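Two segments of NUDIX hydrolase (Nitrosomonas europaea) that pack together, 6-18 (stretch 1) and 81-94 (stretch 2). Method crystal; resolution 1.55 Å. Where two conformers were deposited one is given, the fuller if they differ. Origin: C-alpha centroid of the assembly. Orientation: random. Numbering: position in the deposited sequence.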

ATOM      1  N   LYS A   6      10.520  17.264  -3.907  1.00 31.49           N
ATOM      2  CA  LYS A   6      10.492  16.880  -5.356  1.00 30.24           C
ATOM      3  C   LYS A   6      10.278  15.354  -5.639  1.00 29.29           C
ATOM      4  O   LYS A   6       9.668  15.006  -6.655  1.00 29.09           O
ATOM      5  N   PRO A   7      10.776  14.429  -4.763  1.00 27.05           N
ATOM      6  CA  PRO A   7      10.237  13.075  -4.910  1.00 25.31           C
ATOM      7  C   PRO A   7       8.756  13.107  -4.526  1.00 22.77           C
ATOM      8  O   PRO A   7       8.368  13.952  -3.726  1.00 21.82           O
ATOM      9  N   ASN A   8       7.946  12.216  -5.085  1.00 21.39           N
ATOM     10  CA  ASN A   8       6.541  12.100  -4.667  1.00 21.09           C
ATOM     11  C   ASN A   8       6.412  11.174  -3.473  1.00 19.15           C
ATOM     12  O   ASN A   8       6.847  10.029  -3.535  1.00 20.43           O
ATOM     13  N   VAL A   9       5.763  11.635  -2.417  1.00 18.62           N
ATOM     14  CA  VAL A   9       5.624  10.805  -1.211  1.00 16.64           C
ATOM     15  C   VAL A   9       4.363   9.972  -1.323  1.00 16.66           C
ATOM     16  O   VAL A   9       3.262  10.491  -1.613  1.00 15.92           O
ATOM     17  N   THR A  10       4.538   8.674  -1.144  1.00 14.69           N
ATOM     18  CA  THR A  10       3.418   7.751  -1.300  1.00 14.01           C
ATOM     19  C   THR A  10       3.391   6.883  -0.046  1.00 14.46           C
ATOM     20  O   THR A  10       4.367   6.819   0.738  1.00 14.36           O
ATOM     21  N   VAL A  11       2.302   6.145   0.091  1.00 13.83           N
ATOM     22  CA  VAL A  11       2.143   5.225   1.228  1.00 14.34           C
ATOM     23  C   VAL A  11       1.601   3.891   0.706  1.00 15.17           C
ATOM     24  O   VAL A  11       0.968   3.847  -0.353  1.00 15.09           O
ATOM     25  N   ALA A  12       1.861   2.817   1.442  1.00 12.63           N
ATOM     26  CA  ALA A  12       1.366   1.509   1.061  1.00 12.46           C
ATOM     27  C   ALA A  12       1.201   0.664   2.301  1.00 12.21           C
ATOM     28  O   ALA A  12       1.905   0.870   3.283  1.00 14.12           O
ATOM     29  N   ALA A  13       0.250  -0.271   2.277  1.00 12.35           N
ATOM     30  CA  ALA A  13      -0.053  -1.112   3.425  1.00 12.92           C
ATOM     31  C   ALA A  13       0.162  -2.562   3.113  1.00 14.09           C
ATOM     32  O   ALA A  13      -0.385  -3.067   2.109  1.00 14.21           O
ATOM     33  N   VAL A  14       0.932  -3.229   3.986  1.00 14.08           N
ATOM     34  CA  VAL A  14       1.080  -4.667   3.987  1.00 15.35           C
ATOM     35  C   VAL A  14       0.114  -5.210   5.019  1.00 15.31           C
ATOM     36  O   VAL A  14       0.290  -4.983   6.226  1.00 15.75           O
ATOM     37  N   ILE A  15      -0.934  -5.880   4.531  1.00 15.29           N
ATOM     38  CA  ILE A  15      -1.995  -6.398   5.406  1.00 16.68           C
ATOM     39  C   ILE A  15      -2.021  -7.913   5.240  1.00 17.06           C
ATOM     40  O   ILE A  15      -2.454  -8.407   4.211  1.00 15.28           O
ATOM     41  N   GLU A  16      -1.549  -8.630   6.259  1.00 18.73           N
ATOM     42  CA  GLU A  16      -1.353 -10.102   6.224  1.00 20.18           C
ATOM     43  C   GLU A  16      -2.223 -10.716   7.292  1.00 21.99           C
ATOM     44  O   GLU A  16      -2.192 -10.285   8.443  1.00 21.86           O
ATOM     45  N   GLN A  17      -3.003 -11.710   6.907  1.00 23.79           N
ATOM     46  CA  GLN A  17      -3.886 -12.412   7.817  1.00 27.48           C
ATOM     47  C   GLN A  17      -3.820 -13.865   7.395  1.00 27.66           C
ATOM     48  O   GLN A  17      -4.128 -14.201   6.242  1.00 27.59           O
ATOM     49  N   ASP A  18      -3.337 -14.715   8.308  1.00 28.71           N
ATOM     50  CA  ASP A  18      -3.161 -16.146   8.042  1.00 29.56           C
ATOM     51  C   ASP A  18      -2.410 -16.459   6.719  1.00 28.96           C
ATOM     52  O   ASP A  18      -2.862 -17.297   5.918  1.00 29.58           O
ATOM     53  N   GLY A  81       9.660   8.357 -15.357  1.00 32.35           N
ATOM     54  CA  GLY A  81      10.692   9.301 -14.911  1.00 30.95           C
ATOM     55  C   GLY A  81      10.498   9.853 -13.513  1.00 29.59           C
ATOM     56  O   GLY A  81      11.248  10.722 -13.067  1.00 29.47           O
ATOM     57  N   THR A  82       9.504   9.323 -12.804  1.00 28.72           N
ATOM     58  CA  THR A  82       9.093   9.889 -11.525  1.00 27.60           C
ATOM     59  C   THR A  82       9.753   9.187 -10.329  1.00 25.76           C
ATOM     60  O   THR A  82       9.761   7.953 -10.261  1.00 25.29           O
ATOM     61  N   THR A  83      10.298   9.990  -9.417  1.00 24.17           N
ATOM     62  CA  THR A  83      10.914   9.470  -8.181  1.00 22.80           C
ATOM     63  C   THR A  83       9.895   9.446  -7.054  1.00 21.03           C
ATOM     64  O   THR A  83       9.132  10.385  -6.851  1.00 20.85           O
ATOM     65  N   TYR A  84       9.907   8.351  -6.313  1.00 19.26           N
ATOM     66  CA  TYR A  84       8.932   8.135  -5.269  1.00 17.72           C
ATOM     67  C   TYR A  84       9.641   7.839  -3.963  1.00 16.09           C
ATOM     68  O   TYR A  84      10.746   7.290  -3.970  1.00 15.27           O
ATOM     69  N   LEU A  85       8.987   8.232  -2.876  1.00 14.24           N
ATOM     70  CA  LEU A  85       9.388   7.829  -1.548  0.60 14.20           C
ATOM     71  C   LEU A  85       8.164   7.153  -0.908  1.00 14.16           C
ATOM     72  O   LEU A  85       7.201   7.835  -0.511  1.00 14.66           O
ATOM     73  N   ARG A  86       8.214   5.813  -0.825  1.00 13.96           N
ATOM     74  CA  ARG A  86       7.064   5.034  -0.415  1.00 14.13           C
ATOM     75  C   ARG A  86       7.224   4.600   1.019  1.00 13.66           C
ATOM     76  O   ARG A  86       8.101   3.782   1.328  1.00 14.94           O
ATOM     77  N   PHE A  87       6.384   5.148   1.903  1.00 12.04           N
ATOM     78  CA  PHE A  87       6.370   4.696   3.316  1.00 12.66           C
ATOM     79  C   PHE A  87       5.421   3.541   3.424  1.00 13.82           C
ATOM     80  O   PHE A  87       4.249   3.725   3.135  1.00 14.17           O
ATOM     81  N   THR A  88       5.924   2.386   3.894  1.00 13.10           N
ATOM     82  CA  THR A  88       5.102   1.156   3.886  1.00 13.07           C
ATOM     83  C   THR A  88       4.864   0.783   5.336  1.00 13.88           C
ATOM     84  O   THR A  88       5.798   0.781   6.144  1.00 14.72           O
ATOM     85  N   PHE A  89       3.607   0.473   5.647  1.00 13.25           N
ATOM     86  CA  PHE A  89       3.216   0.109   7.016  1.00 12.69           C
ATOM     87  C   PHE A  89       2.564  -1.248   7.028  1.00 14.27           C
ATOM     88  O   PHE A  89       1.906  -1.625   6.039  1.00 16.09           O
ATOM     89  N   SER A  90       2.655  -1.956   8.158  1.00 14.28           N
ATOM     90  CA  SER A  90       1.840  -3.158   8.357  1.00 15.96           C
ATOM     91  C   SER A  90       0.812  -2.872   9.457  1.00 16.04           C
ATOM     92  O   SER A  90       1.052  -2.058  10.380  1.00 15.05           O
ATOM     93  N   GLY A  91      -0.329  -3.537   9.356  1.00 15.82           N
ATOM     94  CA  GLY A  91      -1.340  -3.402  10.382  1.00 16.54           C
ATOM     95  C   GLY A  91      -2.487  -4.351  10.139  1.00 18.03           C
ATOM     96  O   GLY A  91      -2.418  -5.228   9.255  1.00 18.14           O
ATOM     97  N   GLN A  92      -3.527  -4.178  10.939  1.00 17.23           N
ATOM     98  CA  GLN A  92      -4.733  -4.981  10.808  1.00 17.60           C
ATOM     99  C   GLN A  92      -5.833  -4.273  10.058  1.00 17.66           C
ATOM    100  O   GLN A  92      -5.936  -3.031  10.089  1.00 18.21           O
ATOM    101  N   VAL A  93      -6.708  -5.068   9.458  1.00 15.97           N
ATOM    102  CA  VAL A  93      -7.972  -4.542   9.028  1.00 17.66           C
ATOM    103  C   VAL A  93      -8.986  -4.842  10.130  1.00 18.23           C
ATOM    104  O   VAL A  93      -8.978  -5.936  10.686  1.00 20.20           O
ATOM    105  N   VAL A  94      -9.819  -3.856  10.454  1.00 17.15           N
ATOM    106  CA  VAL A  94     -10.701  -3.948  11.617  1.00 18.39           C
ATOM    107  C   VAL A  94     -12.180  -3.732  11.291  1.00 17.23           C
ATOM    108  O   VAL A  94     -13.010  -3.797  12.181  1.00 18.52           O
TER

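The two stretches pair as parallel strands, in register from N8 opposite Y84 to V14 opposite S90, and the backbone sets the rules that the side chains follow. In stretch 1, N8, T10 and A12 both donate and accept across the seam, as in T10 N to L85 O at 2.9 Å and F87 N to T10 O at 2.9 Å; V14 ends the ladder by donating from V14 N to F89 O at 2.8 Å. Side chains therefore project to the two faces of the sheet rather than into the partner strand, and each reaches its neighbours laterally. N8, T10, A12 and V14 share one face with Y84, R86, T88 and S90; V9, V11 and A13 share the other with L85, F87 and F89.

A12 loses the most surface to the other stretch, although its side chain is a single methyl. Its backbone, bonded to F87 and F89, supplies part of the contact. Another part comes from R86, which is extended through chi1 and chi2 (both t) and then turns at chi3, near -106°, so that its guanidinium lies with one face over that methyl: A12 CB is 3.4 Å from R86 CZ. The methyl lies against one face of the planar group, while R86 NH1 and NH2 find hydrogen bonds elsewhere in the structure.

T10, next in covered area, works in two directions. Its chi1 is p, which places OG1 on the R86 side, 3.3 Å from R86 CB, and leaves T10 CG2 3.7 Å from Y84 CD1. The hydroxyl is joined to the arginine through water 1, which lies 3.0 Å from T10 OG1 and accepts from R86 NE at 3.0 Å. One water thus ties a threonine to the arginine covering the neighbouring alanine. The Y84 ring (chi1 m) also meets the asparagine, with N8 CB 4.0 Å from Y84 CD1.

N8 continues this face toward the start of the pairing. With chi1 m, its amide reaches back along stretch 2, where N8 ND2 comes within 3.1 Å of T82 CG2 and makes a weak hydrogen bond to T83 O at 3.5 Å. At the far end V14, chi1 t, sets CG2 3.8 Å from T88 CG2. Beyond it, water 2 accepts from E16 N at 2.9 Å, donates to G91 O at 3.0 Å and hydrogen-bonds S90 OG at 2.9 Å, linking the stretches at the end of the pairing.

The opposite face is apolar. V9, chi1 t, brings CG1 to 3.8 Å from F87 CE2, a diagonal contact closer than its side chain comes to that of L85, where V9 CG2 and L85 CB are 4.5 Å apart. V11 CG1 rests 4.5 Å from F87 CB.

Past the paired segment, I15 (chi1 m, chi2 t) packs CG2 against V93 CG1 at 3.9 Å. V93 points toward stretch 1 and also receives Q17, whose OE1 is 3.9 Å from V93 CG2; water 3 donates to Q17 OE1 at 3.3 Å and accepts from V93 N at 3.1 Å.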

ATOM      1  CB  LYS A   6      11.694  17.465  -6.122  1.00 31.06           C
ATOM      2  CG  LYS A   6      12.507  18.571  -5.403  1.00 33.25           C
ATOM      3  CD  LYS A   6      11.748  19.879  -5.280  1.00 38.58           C
ATOM      4  CE  LYS A   6      12.110  20.851  -6.407  1.00 39.12           C
ATOM      5  NZ  LYS A   6      11.055  21.898  -6.576  1.00 41.47           N
ATOM      6  CB  PRO A   7      11.012  12.271  -3.855  1.00 25.26           C
ATOM      7  CG  PRO A   7      11.459  13.307  -2.844  1.00 27.39           C
ATOM      8  CD  PRO A   7      11.808  14.485  -3.707  1.00 27.65           C
ATOM      9  CB  ASN A   8       5.684  11.611  -5.803  1.00 22.12           C
ATOM     10  CG  ASN A   8       5.620  12.619  -6.930  1.00 26.56           C
ATOM     11  OD1 ASN A   8       4.762  13.497  -6.924  1.00 33.10           O
ATOM     12  ND2 ASN A   8       6.580  12.557  -7.841  1.00 27.63           N
ATOM     13  CB  VAL A   9       5.607  11.674   0.052  1.00 16.22           C
ATOM     14  CG1 VAL A   9       5.338  10.798   1.295  1.00 16.68           C
ATOM     15  CG2 VAL A   9       6.961  12.422   0.168  1.00 18.72           C
ATOM     16  CB  THR A  10       3.560   6.804  -2.526  1.00 15.91           C
ATOM     17  OG1 THR A  10       4.776   6.057  -2.396  1.00 15.04           O
ATOM     18  CG2 THR A  10       3.605   7.638  -3.840  1.00 17.07           C
ATOM     19  CB  VAL A  11       1.161   5.778   2.272  1.00 15.25           C
ATOM     20  CG1 VAL A  11       1.733   7.028   2.911  1.00 16.61           C
ATOM     21  CG2 VAL A  11      -0.223   6.043   1.610  1.00 14.73           C
ATOM     22  CB  ALA A  12       2.352   0.849   0.104  1.00 13.35           C
ATOM     23  CB  ALA A  13      -1.542  -0.902   3.843  1.00 13.48           C
ATOM     24  CB  VAL A  14       2.545  -5.121   4.276  1.00 16.71           C
ATOM     25  CG1 VAL A  14       2.627  -6.653   4.376  1.00 16.00           C
ATOM     26  CG2 VAL A  14       3.491  -4.615   3.165  1.00 17.99           C
ATOM     27  CB  ILE A  15      -3.368  -5.800   5.010  1.00 16.10           C
ATOM     28  CG1 ILE A  15      -3.350  -4.269   5.187  1.00 17.61           C
ATOM     29  CG2 ILE A  15      -4.488  -6.414   5.902  1.00 18.09           C
ATOM     30  CD1 ILE A  15      -4.361  -3.544   4.279  1.00 18.22           C
ATOM     31  CB  GLU A  16       0.119 -10.449   6.520  1.00 20.52           C
ATOM     32  CG  GLU A  16       0.486 -11.942   6.412  1.00 22.98           C
ATOM     33  CD  GLU A  16       0.631 -12.588   7.783  1.00 27.25           C
ATOM     34  OE1 GLU A  16       1.335 -11.992   8.645  1.00 28.19           O
ATOM     35  OE2 GLU A  16       0.017 -13.676   8.002  1.00 27.70           O
ATOM     36  CB  GLN A  17      -5.302 -11.832   7.703  1.00 27.59           C
ATOM     37  CG  GLN A  17      -6.299 -12.275   8.760  1.00 32.81           C
ATOM     38  CD  GLN A  17      -7.646 -11.536   8.641  1.00 37.92           C
ATOM     39  OE1 GLN A  17      -7.707 -10.336   8.307  1.00 39.63           O
ATOM     40  NE2 GLN A  17      -8.727 -12.245   8.950  1.00 40.64           N
ATOM     41  CB  ASP A  18      -4.513 -16.893   8.076  1.00 30.11           C
ATOM     42  CG  ASP A  18      -5.336 -16.625   9.360  1.00 33.08           C
ATOM     43  OD1 ASP A  18      -4.775 -16.428  10.474  1.00 34.31           O
ATOM     44  OD2 ASP A  18      -6.583 -16.638   9.248  1.00 37.00           O
ATOM     45  CB  THR A  82       7.568   9.827 -11.356  1.00 28.09           C
ATOM     46  OG1 THR A  82       6.933  10.469 -12.476  1.00 30.70           O
ATOM     47  CG2 THR A  82       7.146  10.502 -10.041  1.00 28.20           C
ATOM     48  CB  THR A  83      12.176  10.276  -7.762  1.00 23.12           C
ATOM     49  OG1 THR A  83      13.114  10.223  -8.841  1.00 25.11           O
ATOM     50  CG2 THR A  83      12.855   9.661  -6.542  1.00 24.36           C
ATOM     51  CB  TYR A  84       8.068   6.907  -5.599  1.00 18.55           C
ATOM     52  CG  TYR A  84       7.196   7.075  -6.803  1.00 21.09           C
ATOM     53  CD1 TYR A  84       5.937   7.686  -6.697  1.00 22.73           C
ATOM     54  CD2 TYR A  84       7.621   6.629  -8.054  1.00 24.25           C
ATOM     55  CE1 TYR A  84       5.116   7.846  -7.836  1.00 25.51           C
ATOM     56  CE2 TYR A  84       6.804   6.780  -9.196  1.00 25.99           C
ATOM     57  CZ  TYR A  84       5.570   7.383  -9.071  1.00 27.28           C
ATOM     58  OH  TYR A  84       4.791   7.531 -10.199  1.00 29.47           O
ATOM     59  CB  LEU A  85       9.825   9.077  -0.753  0.60 14.55           C
ATOM     60  CG  LEU A  85      10.497   8.815   0.575  0.60 14.74           C
ATOM     61  CD1 LEU A  85      11.813   8.017   0.455  0.60 14.48           C
ATOM     62  CD2 LEU A  85      10.762  10.187   1.235  0.60 13.99           C
ATOM     63  CB  ARG A  86       6.920   3.766  -1.271  1.00 14.98           C
ATOM     64  CG  ARG A  86       5.807   2.808  -0.762  1.00 15.55           C
ATOM     65  CD  ARG A  86       5.856   1.437  -1.538  1.00 19.83           C
ATOM     66  NE  ARG A  86       4.753   1.353  -2.503  1.00 19.74           N
ATOM     67  CZ  ARG A  86       4.055   0.263  -2.818  1.00 23.89           C
ATOM     68  NH1 ARG A  86       4.294  -0.912  -2.272  1.00 18.45           N
ATOM     69  NH2 ARG A  86       3.053   0.378  -3.681  1.00 25.13           N
ATOM     70  CB  PHE A  87       5.829   5.805   4.196  1.00 13.24           C
ATOM     71  CG  PHE A  87       6.800   6.961   4.371  1.00 12.15           C
ATOM     72  CD1 PHE A  87       7.520   7.108   5.573  1.00 12.09           C
ATOM     73  CD2 PHE A  87       6.988   7.893   3.323  1.00 12.40           C
ATOM     74  CE1 PHE A  87       8.440   8.179   5.730  1.00 13.93           C
ATOM     75  CE2 PHE A  87       7.908   8.976   3.464  1.00 13.67           C
ATOM     76  CZ  PHE A  87       8.632   9.114   4.663  1.00 13.41           C
ATOM     77  CB  THR A  88       5.862   0.037   3.176  1.00 14.90           C
ATOM     78  OG1 THR A  88       6.232   0.497   1.868  1.00 14.32           O
ATOM     79  CG2 THR A  88       4.973  -1.158   3.049  1.00 13.20           C
ATOM     80  CB  PHE A  89       2.196   1.125   7.554  1.00 13.36           C
ATOM     81  CG  PHE A  89       2.753   2.502   7.612  1.00 14.53           C
ATOM     82  CD1 PHE A  89       3.373   2.949   8.768  1.00 16.53           C
ATOM     83  CD2 PHE A  89       2.645   3.356   6.498  1.00 14.54           C
ATOM     84  CE1 PHE A  89       3.905   4.246   8.815  1.00 15.98           C
ATOM     85  CE2 PHE A  89       3.153   4.625   6.535  1.00 17.29           C
ATOM     86  CZ  PHE A  89       3.785   5.075   7.687  1.00 16.41           C
ATOM     87  CB  SER A  90       2.738  -4.352   8.740  1.00 17.00           C
ATOM     88  OG  SER A  90       1.958  -5.495   8.997  1.00 21.51           O
ATOM     89  CB  GLN A  92      -5.287  -5.282  12.174  1.00 18.39           C
ATOM     90  CG  GLN A  92      -4.365  -6.026  13.113  1.00 22.94           C
ATOM     91  CD  GLN A  92      -5.030  -6.257  14.463  1.00 26.61           C
ATOM     92  OE1 GLN A  92      -6.134  -6.803  14.533  1.00 28.89           O
ATOM     93  NE2 GLN A  92      -4.370  -5.818  15.542  1.00 28.79           N
ATOM     94  CB  VAL A  93      -8.380  -5.024   7.607  1.00 18.82           C
ATOM     95  CG1 VAL A  93      -7.607  -4.196   6.546  1.00 18.41           C
ATOM     96  CG2 VAL A  93      -8.221  -6.526   7.443  1.00 19.22           C
ATOM     97  CB  VAL A  94     -10.292  -2.950  12.704  1.00 18.55           C
ATOM     98  CG1 VAL A  94      -8.884  -3.234  13.197  1.00 21.47           C
ATOM     99  CG2 VAL A  94     -10.416  -1.505  12.196  1.00 18.72           C
TER
HETATM  100  O   HOH W   1       3.937   3.737  -4.107  1.00 26.08           O
HETATM  101  O   HOH W   2      -0.281  -7.265   8.535  1.00 23.11           O
HETATM  102  O   HOH W   3      -5.920  -8.043   9.832  1.00 25.98           O